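Local coordinates for protein CT_858 (Chlamydia trachomatis, PDB 3DOR) that is the mature form of CPAF, a secreted chlamydial protease that probably acts as a serine-type endopeptidase, at residues B[313-316]-B[317-320]; B[321-324]-B[325-329]; B[390-393]-B[394-397]; B[414-417]-B[418-422]. All blocks are in the same frame, centred on the assembly; numbering follows the deposited sequence.

Contact 1: B[313-316]-B[317-320]; sequences GPPP and WEEF
Pro-315 lies over one face of the Trp-317 indole, though the fine spacing of the two rings is doubtful. The indole can bend back over the residue two places earlier because its CG stands between the backbone N and the carbonyl carbon (chi1 52°), a rotation that turns the ring toward the incoming loop instead of along the helix.

Glu-318 meets the same proline from another direction. Its extended chain brings the carboxylate across the edge of the Pro-315 ring, with OE2 3.4 Å from Pro-315 CG, and OE1 lies 3.4 Å from Pro-314 CB. The prolines therefore touch this acidic group through carbon, without a polar bond between them. The indole and the carboxylate meet Pro-315 on two adjoining sides.

Backbone bonds start the helix underneath. Glu-318 N donates to Pro-315 O at 2.9 Å, a bond to the residue three places back that closes the first turn. Phe-320 N donates to Pro-316 O at 3.0 Å, the first bond here with the four-residue spacing of an alpha helix. The proline run ends here, and the chain passes from an extended path into helical geometry.

Glu-319 turns its carboxylate to the backbone N atoms of Leu-275 and Phe-276. Pro-316 packs on Trp-303, Met-306 and Phe-309, and Trp-317 makes an edge-to-face pair with Trp-303. This first turn of helix 316-330, reached by the loop after strand 290-297, rests against helix 346-354 through Tyr-348 and Leu-352.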
loop_
_atom_site.group_PDB
_atom_site.type_symbol
_atom_site.label_atom_id
_atom_site.label_comp_id
_atom_site.label_asym_id
_atom_site.label_seq_id
_atom_site.Cartn_x
_atom_site.Cartn_y
_atom_site.Cartn_z
ATOM N N GLY B 313 -16.751 -4.183 -16.698
ATOM C CA GLY B 313 -17.547 -3.452 -17.668
ATOM C C GLY B 313 -17.021 -2.039 -17.840
ATOM O O GLY B 313 -15.972 -1.711 -17.293
ATOM N N PRO B 314 -17.722 -1.178 -18.593
ATOM C CA PRO B 314 -17.294 0.208 -18.815
ATOM C C PRO B 314 -17.285 1.062 -17.542
ATOM O O PRO B 314 -18.101 0.872 -16.652
ATOM C CB PRO B 314 -18.292 0.714 -19.854
ATOM C CG PRO B 314 -19.519 -0.081 -19.563
ATOM C CD PRO B 314 -18.972 -1.464 -19.315
ATOM N N PRO B 315 -16.345 2.013 -17.445
ATOM C CA PRO B 315 -16.253 2.879 -16.266
ATOM C C PRO B 315 -17.490 3.762 -16.085
ATOM O O PRO B 315 -18.095 4.224 -17.058
ATOM C CB PRO B 315 -14.979 3.678 -16.529
ATOM C CG PRO B 315 -14.971 3.798 -18.030
ATOM C CD PRO B 315 -15.349 2.397 -18.461
ATOM N N PRO B 316 -17.869 4.021 -14.827
ATOM C CA PRO B 316 -19.045 4.849 -14.534
ATOM C C PRO B 316 -19.132 6.215 -15.203
ATOM O O PRO B 316 -20.230 6.719 -15.417
ATOM C CB PRO B 316 -19.065 4.910 -12.999
ATOM C CG PRO B 316 -17.668 4.542 -12.595
ATOM C CD PRO B 316 -17.259 3.512 -13.589
ATOM N N TRP B 317 -18.003 6.818 -15.561
ATOM C CA TRP B 317 -18.084 8.114 -16.214
ATOM C C TRP B 317 -18.681 8.009 -17.625
ATOM O O TRP B 317 -19.204 8.988 -18.157
ATOM C CB TRP B 317 -16.717 8.795 -16.240
ATOM C CG TRP B 317 -15.615 7.970 -16.804
ATOM C CD1 TRP B 317 -15.295 7.811 -18.120
ATOM C CD2 TRP B 317 -14.639 7.234 -16.057
ATOM N NE1 TRP B 317 -14.170 7.031 -18.241
ATOM C CE2 TRP B 317 -13.746 6.661 -16.993
ATOM C CE3 TRP B 317 -14.432 7.006 -14.687
ATOM C CZ2 TRP B 317 -12.653 5.867 -16.603
ATOM C CZ3 TRP B 317 -13.347 6.215 -14.295
ATOM C CH2 TRP B 317 -12.471 5.656 -15.256
ATOM N N GLU B 318 -18.625 6.825 -18.227
ATOM C CA GLU B 318 -19.225 6.650 -19.551
ATOM C C GLU B 318 -20.749 6.636 -19.429
ATOM O O GLU B 318 -21.458 7.189 -20.276
ATOM C CB GLU B 318 -18.725 5.359 -20.210
ATOM C CG GLU B 318 -17.445 5.591 -21.004
ATOM C CD GLU B 318 -16.768 4.315 -21.449
ATOM O OE1 GLU B 318 -17.471 3.373 -21.869
ATOM O OE2 GLU B 318 -15.522 4.263 -21.390
ATOM N N GLU B 319 -21.256 6.015 -18.371
ATOM C CA GLU B 319 -22.695 5.995 -18.172
ATOM C C GLU B 319 -23.163 7.411 -17.825
ATOM O O GLU B 319 -24.210 7.862 -18.296
ATOM C CB GLU B 319 -23.094 5.048 -17.039
ATOM C CG GLU B 319 -24.610 5.057 -16.812
ATOM C CD GLU B 319 -25.036 4.285 -15.585
ATOM O OE1 GLU B 319 -24.587 3.129 -15.435
ATOM O OE2 GLU B 319 -25.829 4.827 -14.775
ATOM N N PHE B 320 -22.379 8.103 -16.998
ATOM C CA PHE B 320 -22.699 9.469 -16.586
ATOM C C PHE B 320 -22.824 10.320 -17.850
ATOM O O PHE B 320 -23.769 11.103 -18.001
ATOM C CB PHE B 320 -21.584 10.019 -15.686
ATOM C CG PHE B 320 -21.888 11.366 -15.069
ATOM C CD1 PHE B 320 -22.481 11.451 -13.816
ATOM C CD2 PHE B 320 -21.561 12.540 -15.730
ATOM C CE1 PHE B 320 -22.740 12.694 -13.224
ATOM C CE2 PHE B 320 -21.817 13.789 -15.143
ATOM C CZ PHE B 320 -22.407 13.859 -13.888
#

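Contact 2: B[321-324]-B[325-329]; sequences AKII and QVFSS
Gln-325 leans its extended side chain back along the preceding turn, where Ala-321 and Lys-322 lie. Its CB sits near Lys-322 O and its CG is 3.7 Å from Ala-321 O, so the methylenes run over the carbonyls before the amide extends outward. Its backbone N donates to Ala-321 O at 3.1 Å.

Val-326 comes next, with its N bonded to Lys-322 O. The CG2 branch, placed beside the backbone N, lies 3.5 Å from that same oxygen, so a methyl sits beside the residue's own acceptor. This regular alpha-helical pattern belongs to the crossover helix of a beta-alpha-beta unit, strand 290-297 to helix 316-330 to strand 333-337, within the peptidase family S41 region.

Phe-327 carries the apolar part. Its N donates to Ile-323 O at 2.9 Å, and the two side chains run side by side in the same direction. Ile-323 CG2 lies over a face of the ring, 3.9 Å from its centroid and 30° off the normal, a CH-pi contact. This branch, anti to the backbone N, stands beside the carbonyl carbon and so leans toward the next turn, where Phe-327 is. Ile-324 CD1 approaches the ring differently, at its edge and 4.0 Å from CD1 of Phe-327. Beyond these residues, Ile-323 packs on Phe-276 and Ala-278, and Phe-327 on Ile-280 of strand 278-284.

Ser-328 N donates to Ile-324 O at 2.8 Å. Its OG is 3.1 Å from the same oxygen, and its side chain, like that of Ile-324, touches Tyr-453.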
loop_
_atom_site.group_PDB
_atom_site.type_symbol
_atom_site.label_atom_id
_atom_site.label_comp_id
_atom_site.label_asym_id
_atom_site.label_seq_id
_atom_site.Cartn_x
_atom_site.Cartn_y
_atom_site.Cartn_z
ATOM N N ALA B 321 -21.865 10.153 -18.757
ATOM C CA ALA B 321 -21.870 10.892 -20.013
ATOM C C ALA B 321 -23.154 10.587 -20.787
ATOM O O ALA B 321 -23.767 11.486 -21.349
ATOM C CB ALA B 321 -20.639 10.524 -20.857
ATOM N N LYS B 322 -23.566 9.321 -20.813
ATOM C CA LYS B 322 -24.792 8.941 -21.525
ATOM C C LYS B 322 -26.019 9.664 -20.945
ATOM O O LYS B 322 -26.884 10.154 -21.676
ATOM C CB LYS B 322 -25.041 7.433 -21.411
ATOM C CG LYS B 322 -23.964 6.524 -21.979
ATOM C CD LYS B 322 -24.133 6.329 -23.470
ATOM C CE LYS B 322 -23.185 5.252 -23.994
ATOM N NZ LYS B 322 -23.472 3.933 -23.376
ATOM N N ILE B 323 -26.099 9.705 -19.622
ATOM C CA ILE B 323 -27.223 10.351 -18.957
ATOM C C ILE B 323 -27.269 11.846 -19.257
ATOM O O ILE B 323 -28.330 12.391 -19.568
ATOM C CB ILE B 323 -27.156 10.115 -17.431
ATOM C CG1 ILE B 323 -27.206 8.611 -17.148
ATOM C CG2 ILE B 323 -28.313 10.816 -16.743
ATOM C CD1 ILE B 323 -26.714 8.209 -15.749
ATOM N N ILE B 324 -26.125 12.514 -19.174
ATOM C CA ILE B 324 -26.095 13.939 -19.453
ATOM C C ILE B 324 -26.521 14.243 -20.890
ATOM O O ILE B 324 -27.234 15.219 -21.138
ATOM C CB ILE B 324 -24.704 14.539 -19.188
ATOM C CG1 ILE B 324 -24.303 14.291 -17.730
ATOM C CG2 ILE B 324 -24.736 16.039 -19.454
ATOM C CD1 ILE B 324 -25.316 14.824 -16.712
ATOM N N GLN B 325 -26.097 13.417 -21.841
ATOM C CA GLN B 325 -26.508 13.643 -23.225
ATOM C C GLN B 325 -28.031 13.564 -23.307
ATOM O O GLN B 325 -28.660 14.358 -23.990
ATOM C CB GLN B 325 -25.869 12.618 -24.167
ATOM C CG GLN B 325 -24.472 12.999 -24.612
ATOM C CD GLN B 325 -23.828 11.945 -25.506
ATOM O OE1 GLN B 325 -23.704 10.775 -25.119
ATOM N NE2 GLN B 325 -23.407 12.356 -26.702
ATOM N N VAL B 326 -28.630 12.610 -22.607
ATOM C CA VAL B 326 -30.083 12.499 -22.603
ATOM C C VAL B 326 -30.694 13.761 -21.990
ATOM O O VAL B 326 -31.676 14.293 -22.501
ATOM C CB VAL B 326 -30.553 11.275 -21.794
ATOM C CG1 VAL B 326 -32.070 11.369 -21.524
ATOM C CG2 VAL B 326 -30.233 9.994 -22.567
ATOM N N PHE B 327 -30.113 14.241 -20.893
ATOM C CA PHE B 327 -30.633 15.441 -20.223
ATOM C C PHE B 327 -30.517 16.677 -21.111
ATOM O O PHE B 327 -31.418 17.508 -21.143
ATOM C CB PHE B 327 -29.880 15.715 -18.903
ATOM C CG PHE B 327 -30.235 14.777 -17.771
ATOM C CD1 PHE B 327 -29.341 14.564 -16.729
ATOM C CD2 PHE B 327 -31.471 14.159 -17.712
ATOM C CE1 PHE B 327 -29.684 13.750 -15.641
ATOM C CE2 PHE B 327 -31.818 13.348 -16.634
ATOM C CZ PHE B 327 -30.927 13.145 -15.600
ATOM N N SER B 328 -29.403 16.806 -21.825
ATOM C CA SER B 328 -29.197 17.967 -22.690
ATOM C C SER B 328 -30.257 18.130 -23.772
ATOM O O SER B 328 -30.536 19.243 -24.203
ATOM C CB SER B 328 -27.819 17.910 -23.359
ATOM O OG SER B 328 -26.787 18.026 -22.406
ATOM N N SER B 329 -30.857 17.030 -24.204
ATOM C CA SER B 329 -31.858 17.104 -25.260
ATOM C C SER B 329 -33.299 16.867 -24.819
ATOM O O SER B 329 -34.218 16.957 -25.626
ATOM C CB SER B 329 -31.516 16.091 -26.362
ATOM O OG SER B 329 -30.293 16.420 -26.988
#

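Contact 3: B[390-393]-B[394-397]; sequences TNVE and SRLA
Thr-390 O is gripped twice by Ser-394. The hydroxyl OG donates to it at 2.9 Å and the backbone N at 2.9 Å, the two arriving from opposite faces of the carbonyl plane. The hydroxyl stands 37° out of that plane. It can add its bond to that of the amide because OG lies beside the backbone N of Ser-394, anti to the carbonyl carbon (chi1 -58°), which folds the hydroxyl back toward the start of the helix. Asp-408 O lies near enough for a weak bond that would have to share the same proton, and this buried serine packs on Leu-409 and Ala-412.

Arg-395 doubles back over the same turn. Bent at chi3, its chain brings one guanidinium face over the backbone of Val-392, with NH2 3.5 Å from Asn-391 CB. Val-392 CG2 is 4.0 Å from both NH1 and NH2. The approach is one of packing, the charged group lying across aliphatic and main-chain atoms.

Asn-391 spends its polar end outside the helix, OD1 accepting from Leu-409 N; Glu-393 OE2 likewise accepts from Asp-389 N. Arg-395 N bonds to Asn-391 O at 2.9 Å, continuing the main-chain pattern.

At the very start, Glu-393 N donates to Thr-390 OG1 at 3.1 Å. A threonine hydroxyl accepting the amide three residues on is a classic N-cap, and here it opens the short surface helix 391-398.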
loop_
_atom_site.group_PDB
_atom_site.type_symbol
_atom_site.label_atom_id
_atom_site.label_comp_id
_atom_site.label_asym_id
_atom_site.label_seq_id
_atom_site.Cartn_x
_atom_site.Cartn_y
_atom_site.Cartn_z
ATOM N N THR B 390 2.302 17.590 -28.126
ATOM C CA THR B 390 1.035 17.531 -28.857
ATOM C C THR B 390 -0.045 16.752 -28.109
ATOM O O THR B 390 0.234 16.052 -27.126
ATOM C CB THR B 390 1.219 16.851 -30.221
ATOM O OG1 THR B 390 1.436 15.449 -30.023
ATOM C CG2 THR B 390 2.428 17.431 -30.956
ATOM N N ASN B 391 -1.281 16.868 -28.594
ATOM C CA ASN B 391 -2.393 16.163 -27.987
ATOM C C ASN B 391 -2.200 14.654 -28.062
ATOM O O ASN B 391 -2.354 13.957 -27.061
ATOM C CB ASN B 391 -3.715 16.535 -28.665
ATOM C CG ASN B 391 -4.132 17.964 -28.390
ATOM O OD1 ASN B 391 -3.984 18.462 -27.272
ATOM N ND2 ASN B 391 -4.672 18.630 -29.406
ATOM N N VAL B 392 -1.871 14.144 -29.248
ATOM C CA VAL B 392 -1.683 12.704 -29.411
ATOM C C VAL B 392 -0.605 12.217 -28.451
ATOM O O VAL B 392 -0.713 11.139 -27.871
ATOM C CB VAL B 392 -1.275 12.337 -30.858
ATOM C CG1 VAL B 392 -1.139 10.828 -30.989
ATOM C CG2 VAL B 392 -2.310 12.851 -31.840
ATOM N N GLU B 393 0.436 13.024 -28.287
ATOM C CA GLU B 393 1.537 12.696 -27.386
ATOM C C GLU B 393 1.024 12.604 -25.949
ATOM O O GLU B 393 1.377 11.696 -25.205
ATOM C CB GLU B 393 2.614 13.776 -27.484
ATOM C CG GLU B 393 3.957 13.267 -27.955
ATOM C CD GLU B 393 4.580 14.166 -29.003
ATOM O OE1 GLU B 393 4.821 13.673 -30.124
ATOM O OE2 GLU B 393 4.829 15.358 -28.717
ATOM N N SER B 394 0.181 13.556 -25.569
ATOM C CA SER B 394 -0.396 13.579 -24.235
ATOM C C SER B 394 -1.224 12.316 -23.993
ATOM O O SER B 394 -1.087 11.654 -22.964
ATOM C CB SER B 394 -1.282 14.814 -24.075
ATOM O OG SER B 394 -0.535 15.994 -24.305
ATOM N N ARG B 395 -2.082 11.981 -24.948
ATOM C CA ARG B 395 -2.919 10.797 -24.808
ATOM C C ARG B 395 -2.094 9.525 -24.700
ATOM O O ARG B 395 -2.474 8.589 -23.994
ATOM C CB ARG B 395 -3.896 10.691 -25.977
ATOM C CG ARG B 395 -5.139 11.548 -25.818
ATOM C CD ARG B 395 -6.020 11.450 -27.047
ATOM N NE ARG B 395 -5.934 12.660 -27.851
ATOM C CZ ARG B 395 -5.707 12.678 -29.157
ATOM N NH1 ARG B 395 -5.541 11.541 -29.820
ATOM N NH2 ARG B 395 -5.644 13.839 -29.799
ATOM N N LEU B 396 -0.962 9.484 -25.393
ATOM C CA LEU B 396 -0.101 8.306 -25.329
ATOM C C LEU B 396 0.555 8.177 -23.953
ATOM O O LEU B 396 0.637 7.085 -23.383
ATOM C CB LEU B 396 0.984 8.374 -26.409
ATOM C CG LEU B 396 2.053 7.276 -26.337
ATOM C CD1 LEU B 396 1.387 5.904 -26.269
ATOM C CD2 LEU B 396 2.969 7.365 -27.552
ATOM N N ALA B 397 1.017 9.296 -23.415
ATOM C CA ALA B 397 1.675 9.287 -22.117
ATOM C C ALA B 397 0.728 9.129 -20.920
ATOM O O ALA B 397 1.052 8.450 -19.941
ATOM C CB ALA B 397 2.495 10.570 -21.956
#

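Contact 4: B[414-417]-B[418-422]; sequences YLKS and FGRQV. With SO4 (sulfate ion), chain P.
Ser-417 and Gln-421 form the close-knit side of this helical turn. Gln-421 NE2 donates to Ser-417 OG at 2.9 Å, with the serine oxygen near the amide plane, and Gln-421 N donates to Ser-417 O at 3.0 Å. The glutamine chain runs extended beyond CG, and CG itself rests 3.3 Å from Ser-417 O. The serine OG is anti to its backbone N (chi1 173°), which points it at both the amide and the sulfate. It donates to sulfate O2 at 3.0 Å, so the hydroxyl accepts on one hand and gives on the other.

The looser side belongs to Arg-420, an exposed residue. Its NH1 makes a weak bond to the same O2, 3.0 Å long with an N-H...O angle of 123°, and the sulfate lies at the edge of the guanidinium, in its plane. One face of that group is laid over the backbone of Lys-416 and Ser-417, with NH2 3.7 Å from Lys-416 CB. The two basic chains run side by side, while Lys-416 NZ forms a salt bridge with Glu-413.

On the inner sides, Leu-415 packs on Trp-381 and Val-422 on Ala-378, both of helix 372-384, and Tyr-414 OH bonds to His-446 NE2. The sulfate, probably from the crystallisation liquor, sits in a small anion site made by serine and arginine side chains one turn apart on the long helix 409-428.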
loop_
_atom_site.group_PDB
_atom_site.type_symbol
_atom_site.label_atom_id
_atom_site.label_comp_id
_atom_site.label_asym_id
_atom_site.label_seq_id
_atom_site.Cartn_x
_atom_site.Cartn_y
_atom_site.Cartn_z
ATOM N N TYR B 414 -0.424 21.279 -17.622
ATOM C CA TYR B 414 -0.810 21.520 -16.233
ATOM C C TYR B 414 0.038 20.643 -15.326
ATOM O O TYR B 414 0.550 21.105 -14.307
ATOM C CB TYR B 414 -2.287 21.181 -15.996
ATOM C CG TYR B 414 -3.271 22.271 -16.351
ATOM C CD1 TYR B 414 -4.572 21.946 -16.732
ATOM C CD2 TYR B 414 -2.928 23.626 -16.267
ATOM C CE1 TYR B 414 -5.510 22.929 -17.016
ATOM C CE2 TYR B 414 -3.864 24.622 -16.550
ATOM C CZ TYR B 414 -5.157 24.260 -16.923
ATOM O OH TYR B 414 -6.115 25.216 -17.195
ATOM N N LEU B 415 0.172 19.371 -15.699
ATOM C CA LEU B 415 0.945 18.419 -14.911
ATOM C C LEU B 415 2.416 18.834 -14.795
ATOM O O LEU B 415 3.028 18.687 -13.733
ATOM C CB LEU B 415 0.817 17.016 -15.513
ATOM C CG LEU B 415 -0.585 16.404 -15.402
ATOM C CD1 LEU B 415 -0.685 15.152 -16.261
ATOM C CD2 LEU B 415 -0.888 16.084 -13.951
ATOM N N LYS B 416 2.980 19.362 -15.876
ATOM C CA LYS B 416 4.366 19.817 -15.836
ATOM C C LYS B 416 4.483 21.054 -14.954
ATOM O O LYS B 416 5.450 21.209 -14.211
ATOM C CB LYS B 416 4.872 20.109 -17.248
ATOM C CG LYS B 416 5.275 18.839 -17.964
ATOM C CD LYS B 416 4.929 18.849 -19.434
ATOM C CE LYS B 416 5.819 19.766 -20.235
ATOM N NZ LYS B 416 5.635 19.470 -21.690
ATOM N N SER B 417 3.486 21.929 -15.031
ATOM C CA SER B 417 3.481 23.134 -14.217
ATOM C C SER B 417 3.424 22.719 -12.740
ATOM O O SER B 417 4.084 23.307 -11.884
ATOM C CB SER B 417 2.274 24.000 -14.580
ATOM O OG SER B 417 2.156 25.089 -13.683
ATOM N N PHE B 418 2.643 21.686 -12.450
ATOM C CA PHE B 418 2.527 21.186 -11.086
ATOM C C PHE B 418 3.902 20.766 -10.561
ATOM O O PHE B 418 4.294 21.128 -9.454
ATOM C CB PHE B 418 1.583 19.978 -11.045
ATOM C CG PHE B 418 1.531 19.291 -9.704
ATOM C CD1 PHE B 418 0.712 19.776 -8.690
ATOM C CD2 PHE B 418 2.315 18.169 -9.454
ATOM C CE1 PHE B 418 0.668 19.159 -7.445
ATOM C CE2 PHE B 418 2.282 17.543 -8.212
ATOM C CZ PHE B 418 1.452 18.043 -7.200
ATOM N N GLY B 419 4.615 19.972 -11.354
ATOM C CA GLY B 419 5.934 19.516 -10.946
ATOM C C GLY B 419 6.864 20.678 -10.637
ATOM O O GLY B 419 7.521 20.694 -9.595
ATOM N N ARG B 420 6.915 21.659 -11.535
ATOM C CA ARG B 420 7.775 22.818 -11.329
ATOM C C ARG B 420 7.442 23.595 -10.067
ATOM O O ARG B 420 8.346 24.023 -9.348
ATOM C CB ARG B 420 7.682 23.781 -12.508
ATOM C CG ARG B 420 8.132 23.215 -13.826
ATOM C CD ARG B 420 7.901 24.248 -14.911
ATOM N NE ARG B 420 7.747 23.613 -16.210
ATOM C CZ ARG B 420 6.723 23.833 -17.024
ATOM N NH1 ARG B 420 5.763 24.677 -16.663
ATOM N NH2 ARG B 420 6.659 23.210 -18.196
ATOM N N GLN B 421 6.153 23.795 -9.797
ATOM C CA GLN B 421 5.764 24.566 -8.617
ATOM C C GLN B 421 6.134 23.847 -7.333
ATOM O O GLN B 421 6.541 24.480 -6.357
ATOM C CB GLN B 421 4.266 24.877 -8.633
ATOM C CG GLN B 421 3.824 25.789 -9.768
ATOM C CD GLN B 421 2.323 26.031 -9.747
ATOM O OE1 GLN B 421 1.774 26.510 -8.747
ATOM N NE2 GLN B 421 1.651 25.702 -10.848
ATOM N N VAL B 422 5.987 22.527 -7.322
ATOM C CA VAL B 422 6.349 21.753 -6.143
ATOM C C VAL B 422 7.865 21.830 -5.943
ATOM O O VAL B 422 8.342 22.094 -4.839
ATOM C CB VAL B 422 5.914 20.273 -6.278
ATOM C CG1 VAL B 422 6.442 19.450 -5.103
ATOM C CG2 VAL B 422 4.396 20.195 -6.309
HETATM S S SO4 P . 4.982 27.407 -13.960
HETATM O O1 SO4 P . 4.050 27.609 -12.793
HETATM O O2 SO4 P . 4.226 26.724 -15.063
HETATM O O3 SO4 P . 5.480 28.718 -14.502
HETATM O O4 SO4 P . 6.144 26.602 -13.473
#

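How the contacts relate
Contacts 1 and 2 share helix 316-330 and follow one another along it, their centres 13 Å apart; contact 1 is its proline-led beginning and contact 2 its later turns. Contacts 3 and 4 lie on two successive helices, 391-398 and 409-428, with centres about 17 Å apart and nearest atoms about 7 Å apart. Contact 3 is a surface contact, whereas the other three are partly buried. The chemistry follows the helix more than the burial: rings and aliphatic groups mostly carry contacts 1 and 2, while hydroxyl, amide and guanidinium groups dominate contacts 3 and 4. In contacts 3 and 4 an arginine lies back over its own helix, but the sulfate belongs to contact 4.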